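Local coordinates for crispr-associated protein Cas5, dvulg subtype (Xanthomonas oryzae pv. oryzae, PDB 3VZI) that probably cleaves precursor CRISPR RNA as the Cas5d endoribonuclease of the CRISPR microbial immune system, at residues 51-56 with 120-125; 185-190 with 205-210. All coordinates share one frame; numbering follows the deposited sequence.

From the N terminus, strand 51-60 is the first of the paired elements. The chain then runs through strand 66-69, helices 80-88 and 92-103 and strand 108-112 before strand 114-124 returns, and interaction 1 closes this 63-residue excursion inside the five-stranded antiparallel sheet. After helix 134-146 and strand 164-167, interaction 2 closes a much shorter connection, joining the arms of the hairpin 184-194/202-210. Interactions 1 and 2 follow in series, neither nested nor crossed; the centres of interactions 1 and 2 are about 22 Å apart and their nearest atoms about 8 Å. Strand 213-215 lies next to both: it pairs with strand 51-60, and its Val-214 touches Leu-187 and Met-209.

Interaction 1: 51-56 with 120-125; sequences IRWVVD and AHFEMT
Val-54 N donates a nearly straight 2.6 Å hydrogen bond to His-121 O, and His-121 N returns one to Val-54 O. With the reciprocal pair between Arg-52 and Glu-123, these bonds hold strands 51-56 and 120-124 antiparallel within a sheet in which 114-124 is the middle strand; its first four strands in chain order are arranged 4-1-3-2, as in the ferredoxin-like (RRM) fold. The side chains alternate between its two faces. On the face of Val-54 and His-121, the imidazole is placed by CG lying between the backbone N and carbonyl carbon (chi1 62°), and Val-54 CB sits over one side of the ring, offset toward its rim. His-121 ND1 donates to the syn lone pair of Asp-56 OD2 at 2.9 Å, a His-carboxylate bond whose two planes are only 11° apart. NE2 lies near Glu-123 OE1 in a weak bond at most, so the ring's orientation rests mainly on Asp-56. Arg-52, on the same face, extends away from the strand pair to a cation-pi contact with Phe-196.

The face of Ile-51, Trp-53, Val-55, Ala-120 and Phe-122 is largely buried and built round an aromatic pair. Phe-122 turns its edge toward the face of the Trp-53 six-membered ring in a T-shaped pair, centroids 5.4 Å apart and planes at 78°. Helix 35-45 packs against Trp-53, whose NE1 bonds to His-46 O, and helix 134-146 covers Phe-122. Ile-51 CG2 meets Phe-122 CD2 at 3.6 Å, while Phe-122 CD1 is the ring atom nearest Trp-53.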
loop_
_atom_site.group_PDB
_atom_site.type_symbol
_atom_site.label_atom_id
_atom_site.label_comp_id
_atom_site.label_asym_id
_atom_site.label_seq_id
_atom_site.Cartn_x
_atom_site.Cartn_y
_atom_site.Cartn_z
ATOM N N ILE A 51 -7.029 -8.051 -17.869
ATOM C CA ILE A 51 -5.681 -7.580 -17.578
ATOM C C ILE A 51 -5.242 -7.944 -16.179
ATOM O O ILE A 51 -6.078 -8.180 -15.283
ATOM C CB ILE A 51 -5.419 -6.079 -17.941
ATOM C CG1 ILE A 51 -6.252 -5.103 -17.121
ATOM C CG2 ILE A 51 -5.610 -5.813 -19.444
ATOM C CD1 ILE A 51 -5.597 -3.750 -17.019
ATOM N N ARG A 52 -3.923 -8.021 -16.021
ATOM C CA ARG A 52 -3.290 -8.393 -14.779
ATOM C C ARG A 52 -2.167 -7.406 -14.555
ATOM O O ARG A 52 -1.184 -7.377 -15.294
ATOM C CB ARG A 52 -2.750 -9.826 -14.853
ATOM C CG ARG A 52 -2.256 -10.375 -13.519
ATOM C CD ARG A 52 -1.282 -11.537 -13.660
ATOM N NE ARG A 52 -1.195 -12.269 -12.389
ATOM C CZ ARG A 52 -0.433 -13.346 -12.149
ATOM N NH1 ARG A 52 0.354 -13.848 -13.098
ATOM N NH2 ARG A 52 -0.452 -13.928 -10.946
ATOM N N TRP A 53 -2.316 -6.572 -13.541
ATOM C CA TRP A 53 -1.244 -5.655 -13.176
ATOM C C TRP A 53 -0.145 -6.353 -12.480
ATOM O O TRP A 53 -0.386 -7.046 -11.493
ATOM C CB TRP A 53 -1.779 -4.593 -12.252
ATOM C CG TRP A 53 -2.423 -3.499 -13.020
ATOM C CD1 TRP A 53 -3.753 -3.208 -13.103
ATOM C CD2 TRP A 53 -1.754 -2.529 -13.885
ATOM N NE1 TRP A 53 -3.957 -2.130 -13.909
ATOM C CE2 TRP A 53 -2.796 -1.678 -14.415
ATOM C CE3 TRP A 53 -0.442 -2.293 -14.247
ATOM C CZ2 TRP A 53 -2.531 -0.642 -15.271
ATOM C CZ3 TRP A 53 -0.180 -1.237 -15.114
ATOM C CH2 TRP A 53 -1.204 -0.432 -15.615
ATOM N N VAL A 54 1.072 -6.186 -12.981
ATOM C CA VAL A 54 2.257 -6.715 -12.304
ATOM C C VAL A 54 3.170 -5.573 -11.894
ATOM O O VAL A 54 3.596 -4.805 -12.751
ATOM C CB VAL A 54 3.008 -7.739 -13.187
ATOM C CG1 VAL A 54 4.457 -7.888 -12.767
ATOM C CG2 VAL A 54 2.317 -9.096 -13.138
ATOM N N VAL A 55 3.465 -5.477 -10.595
ATOM C CA VAL A 55 4.386 -4.488 -10.038
ATOM C C VAL A 55 5.818 -4.974 -10.151
ATOM O O VAL A 55 6.131 -6.059 -9.677
ATOM C CB VAL A 55 4.063 -4.192 -8.561
ATOM C CG1 VAL A 55 5.116 -3.306 -7.936
ATOM C CG2 VAL A 55 2.710 -3.507 -8.452
ATOM N N ASP A 56 6.685 -4.165 -10.770
ATOM C CA ASP A 56 8.080 -4.526 -11.029
ATOM C C ASP A 56 9.022 -3.913 -10.003
ATOM O O ASP A 56 10.005 -4.553 -9.581
ATOM C CB ASP A 56 8.500 -4.037 -12.404
ATOM C CG ASP A 56 7.510 -4.429 -13.505
ATOM O OD1 ASP A 56 7.297 -5.624 -13.720
ATOM O OD2 ASP A 56 6.949 -3.542 -14.178
ATOM N N ALA A 120 5.228 -0.540 -13.009
ATOM C CA ALA A 120 4.457 -1.737 -13.218
ATOM C C ALA A 120 4.154 -1.892 -14.684
ATOM O O ALA A 120 4.397 -0.987 -15.465
ATOM C CB ALA A 120 3.158 -1.613 -12.462
ATOM N N HIS A 121 3.587 -3.035 -15.045
ATOM C CA HIS A 121 3.000 -3.239 -16.356
ATOM C C HIS A 121 1.867 -4.209 -16.165
ATOM O O HIS A 121 1.727 -4.777 -15.075
ATOM C CB HIS A 121 4.031 -3.788 -17.349
ATOM C CG HIS A 121 4.575 -5.129 -16.973
ATOM N ND1 HIS A 121 5.653 -5.277 -16.161
ATOM C CD2 HIS A 121 4.152 -6.415 -17.315
ATOM C CE1 HIS A 121 5.897 -6.603 -15.981
ATOM N NE2 HIS A 121 4.974 -7.298 -16.689
ATOM N N PHE A 122 1.038 -4.403 -17.195
ATOM C CA PHE A 122 0.060 -5.500 -17.159
ATOM C C PHE A 122 0.314 -6.538 -18.220
ATOM O O PHE A 122 0.905 -6.240 -19.266
ATOM C CB PHE A 122 -1.386 -5.003 -17.276
ATOM C CG PHE A 122 -1.680 -4.222 -18.537
ATOM C CD1 PHE A 122 -1.553 -2.830 -18.555
ATOM C CD2 PHE A 122 -2.137 -4.875 -19.687
ATOM C CE1 PHE A 122 -1.853 -2.116 -19.696
ATOM C CE2 PHE A 122 -2.444 -4.161 -20.824
ATOM C CZ PHE A 122 -2.294 -2.783 -20.833
ATOM N N GLU A 123 -0.138 -7.754 -17.938
ATOM C CA GLU A 123 -0.157 -8.832 -18.916
ATOM C C GLU A 123 -1.628 -9.129 -19.226
ATOM O O GLU A 123 -2.475 -9.078 -18.320
ATOM C CB GLU A 123 0.570 -10.079 -18.382
ATOM C CG GLU A 123 2.093 -9.934 -18.293
ATOM C CD GLU A 123 2.765 -10.856 -17.244
ATOM O OE1 GLU A 123 3.515 -10.351 -16.367
ATOM O OE2 GLU A 123 2.562 -12.094 -17.300
ATOM N N MET A 124 -1.920 -9.400 -20.503
ATOM C CA MET A 124 -3.233 -9.886 -20.946
ATOM C C MET A 124 -3.510 -11.250 -20.345
ATOM O O MET A 124 -2.619 -12.095 -20.317
ATOM C CB MET A 124 -3.292 -10.023 -22.475
ATOM C CG MET A 124 -3.041 -8.742 -23.251
ATOM S SD MET A 124 -3.942 -7.335 -22.587
ATOM C CE MET A 124 -5.616 -7.824 -22.997
ATOM N N THR A 125 -4.746 -11.459 -19.885
ATOM C CA THR A 125 -5.154 -12.710 -19.238
ATOM C C THR A 125 -5.916 -13.607 -20.219
ATOM O O THR A 125 -6.217 -13.191 -21.341
ATOM C CB THR A 125 -6.012 -12.461 -17.971
ATOM O OG1 THR A 125 -7.341 -12.064 -18.336
ATOM C CG2 THR A 125 -5.395 -11.385 -17.100
#

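Interaction 2: 185-190 with 205-210; sequences RDLGWM and FRARMV
Arg-206 lays its aliphatic chain across Trp-189 and delivers its guanidinium to Asp-186, bridging a beta hairpin. Its CB stands over the middle of the indole six-membered ring, 4.2 Å from the centroid, in a CH-pi contact. With CG anti to the backbone N (chi1 -166°) and the chain bent at chi2, CG passes Gly-188 CA at 3.7 Å and CD continues over the indole toward NE1. At the tip the grip is side-on: NE bonds to Asp-186 OD1 at 3.1 Å and NH1 to Asp-186 OD2 at 2.7 Å, both oxygens met on their syn sides and lying within a few degrees of the guanidinium plane. Arg-206 NH2 lies 3.7 Å from Trp-189 NE1, with no hydrogen bond between these two donors.

Beneath this bridge the register slips by one. Leu-187 and Gly-188 both face Ala-207 in a classic beta bulge, and Ala-207 O accepts from Leu-187 N and, weakly, from Gly-188 N. Gly-188 takes a phi of 74°, which favours glycine.

The reverse face is mainly apolar around Ala-207, whose CB meets Met-190 SD at 3.5 Å and Leu-187 CD1 at 3.8 Å, while Met-190 CG lies against Phe-205 CE2. Leu-187 and Met-209 reach Val-214. This largely apolar face packs on the body of the protein, whereas the exposed face carries a two-pronged salt bridge that probably keeps the Arg-206 charge largely balanced.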
loop_
_atom_site.group_PDB
_atom_site.type_symbol
_atom_site.label_atom_id
_atom_site.label_comp_id
_atom_site.label_asym_id
_atom_site.label_seq_id
_atom_site.Cartn_x
_atom_site.Cartn_y
_atom_site.Cartn_z
ATOM N N ARG A 185 19.948 -1.469 1.635
ATOM C CA ARG A 185 19.330 -1.571 2.944
ATOM C C ARG A 185 18.457 -2.786 2.961
ATOM O O ARG A 185 17.700 -3.030 2.019
ATOM C CB ARG A 185 18.505 -0.335 3.277
ATOM C CG ARG A 185 19.338 0.898 3.545
ATOM C CD ARG A 185 18.486 2.095 3.983
ATOM N NE ARG A 185 19.220 3.367 3.919
ATOM C CZ ARG A 185 20.081 3.798 4.847
ATOM N NH1 ARG A 185 20.332 3.085 5.941
ATOM N NH2 ARG A 185 20.696 4.962 4.685
ATOM N N ASP A 186 18.557 -3.562 4.023
ATOM C CA ASP A 186 17.693 -4.722 4.143
ATOM C C ASP A 186 16.462 -4.305 4.938
ATOM O O ASP A 186 16.573 -3.945 6.090
ATOM C CB ASP A 186 18.435 -5.912 4.767
ATOM C CG ASP A 186 17.517 -7.084 5.052
ATOM O OD1 ASP A 186 16.717 -7.431 4.155
ATOM O OD2 ASP A 186 17.575 -7.643 6.177
ATOM N N LEU A 187 15.301 -4.293 4.291
ATOM C CA LEU A 187 14.018 -3.986 4.960
ATOM C C LEU A 187 13.362 -5.247 5.516
ATOM O O LEU A 187 12.375 -5.174 6.216
ATOM C CB LEU A 187 13.045 -3.346 3.980
ATOM C CG LEU A 187 13.463 -2.158 3.117
ATOM C CD1 LEU A 187 12.412 -1.968 2.033
ATOM C CD2 LEU A 187 13.583 -0.901 3.984
ATOM N N GLY A 188 13.936 -6.402 5.175
ATOM C CA GLY A 188 13.531 -7.675 5.722
ATOM C C GLY A 188 12.220 -8.112 5.122
ATOM O O GLY A 188 11.753 -7.568 4.110
ATOM N N TRP A 189 11.621 -9.096 5.767
ATOM C CA TRP A 189 10.457 -9.761 5.253
ATOM C C TRP A 189 9.235 -8.906 5.313
ATOM O O TRP A 189 8.994 -8.173 6.322
ATOM C CB TRP A 189 10.218 -11.038 6.006
ATOM C CG TRP A 189 11.181 -12.129 5.662
ATOM C CD1 TRP A 189 12.251 -12.560 6.413
ATOM C CD2 TRP A 189 11.189 -12.988 4.470
ATOM N NE1 TRP A 189 12.891 -13.597 5.808
ATOM C CE2 TRP A 189 12.313 -13.914 4.649
ATOM C CE3 TRP A 189 10.415 -13.083 3.326
ATOM C CZ2 TRP A 189 12.635 -14.892 3.710
ATOM C CZ3 TRP A 189 10.750 -14.077 2.385
ATOM C CH2 TRP A 189 11.839 -14.958 2.577
ATOM N N MET A 190 8.451 -9.010 4.234
ATOM C CA MET A 190 7.221 -8.273 4.120
ATOM C C MET A 190 6.260 -8.932 3.134
ATOM O O MET A 190 6.674 -9.751 2.275
ATOM C CB MET A 190 7.513 -6.817 3.730
ATOM C CG MET A 190 7.976 -6.593 2.310
ATOM S SD MET A 190 8.354 -4.840 2.101
ATOM C CE MET A 190 6.673 -4.180 2.025
ATOM N N PHE A 205 8.139 -11.740 0.716
ATOM C CA PHE A 205 9.466 -11.680 0.185
ATOM C C PHE A 205 10.335 -10.807 1.109
ATOM O O PHE A 205 9.803 -9.993 1.905
ATOM C CB PHE A 205 9.411 -11.145 -1.244
ATOM C CG PHE A 205 9.278 -9.630 -1.361
ATOM C CD1 PHE A 205 10.350 -8.853 -1.851
ATOM C CD2 PHE A 205 8.085 -8.987 -1.066
ATOM C CE1 PHE A 205 10.233 -7.463 -2.016
ATOM C CE2 PHE A 205 7.971 -7.607 -1.219
ATOM C CZ PHE A 205 9.051 -6.833 -1.679
ATOM N N ARG A 206 11.662 -10.993 1.026
ATOM C CA ARG A 206 12.595 -10.120 1.737
ATOM C C ARG A 206 12.879 -8.910 0.874
ATOM O O ARG A 206 13.447 -9.038 -0.184
ATOM C CB ARG A 206 13.888 -10.853 2.099
ATOM C CG ARG A 206 14.714 -10.103 3.123
ATOM C CD ARG A 206 15.400 -11.062 4.073
ATOM N NE ARG A 206 16.083 -10.340 5.144
ATOM C CZ ARG A 206 16.415 -10.843 6.339
ATOM N NH1 ARG A 206 17.025 -10.052 7.207
ATOM N NH2 ARG A 206 16.150 -12.109 6.686
ATOM N N ALA A 207 12.476 -7.737 1.324
ATOM C CA ALA A 207 12.621 -6.538 0.503
ATOM C C ALA A 207 14.026 -6.029 0.719
ATOM O O ALA A 207 14.514 -6.071 1.866
ATOM C CB ALA A 207 11.585 -5.482 0.874
ATOM N N ARG A 208 14.681 -5.604 -0.369
ATOM C CA ARG A 208 15.976 -4.946 -0.299
ATOM C C ARG A 208 15.902 -3.642 -1.092
ATOM O O ARG A 208 15.289 -3.566 -2.170
ATOM C CB ARG A 208 17.123 -5.849 -0.778
ATOM C CG ARG A 208 18.476 -5.124 -0.789
ATOM C CD ARG A 208 19.648 -5.997 -1.253
ATOM N NE ARG A 208 19.478 -6.428 -2.645
ATOM C CZ ARG A 208 20.291 -6.119 -3.659
ATOM N NH1 ARG A 208 21.396 -5.394 -3.456
ATOM N NH2 ARG A 208 20.000 -6.560 -4.887
ATOM N N MET A 209 16.520 -2.604 -0.537
ATOM C CA MET A 209 16.396 -1.256 -1.086
ATOM C C MET A 209 17.775 -0.769 -1.491
ATOM O O MET A 209 18.717 -0.802 -0.677
ATOM C CB MET A 209 15.794 -0.336 -0.030
ATOM C CG MET A 209 15.217 0.967 -0.563
ATOM S SD MET A 209 14.383 1.903 0.746
ATOM C CE MET A 209 15.749 2.440 1.761
ATOM N N VAL A 210 17.908 -0.339 -2.742
ATOM C CA VAL A 210 19.180 0.213 -3.229
ATOM C C VAL A 210 18.932 1.642 -3.724
ATOM O O VAL A 210 18.235 1.840 -4.724
ATOM C CB VAL A 210 19.795 -0.690 -4.327
ATOM C CG1 VAL A 210 20.960 -0.016 -5.042
ATOM C CG2 VAL A 210 20.248 -1.998 -3.725
#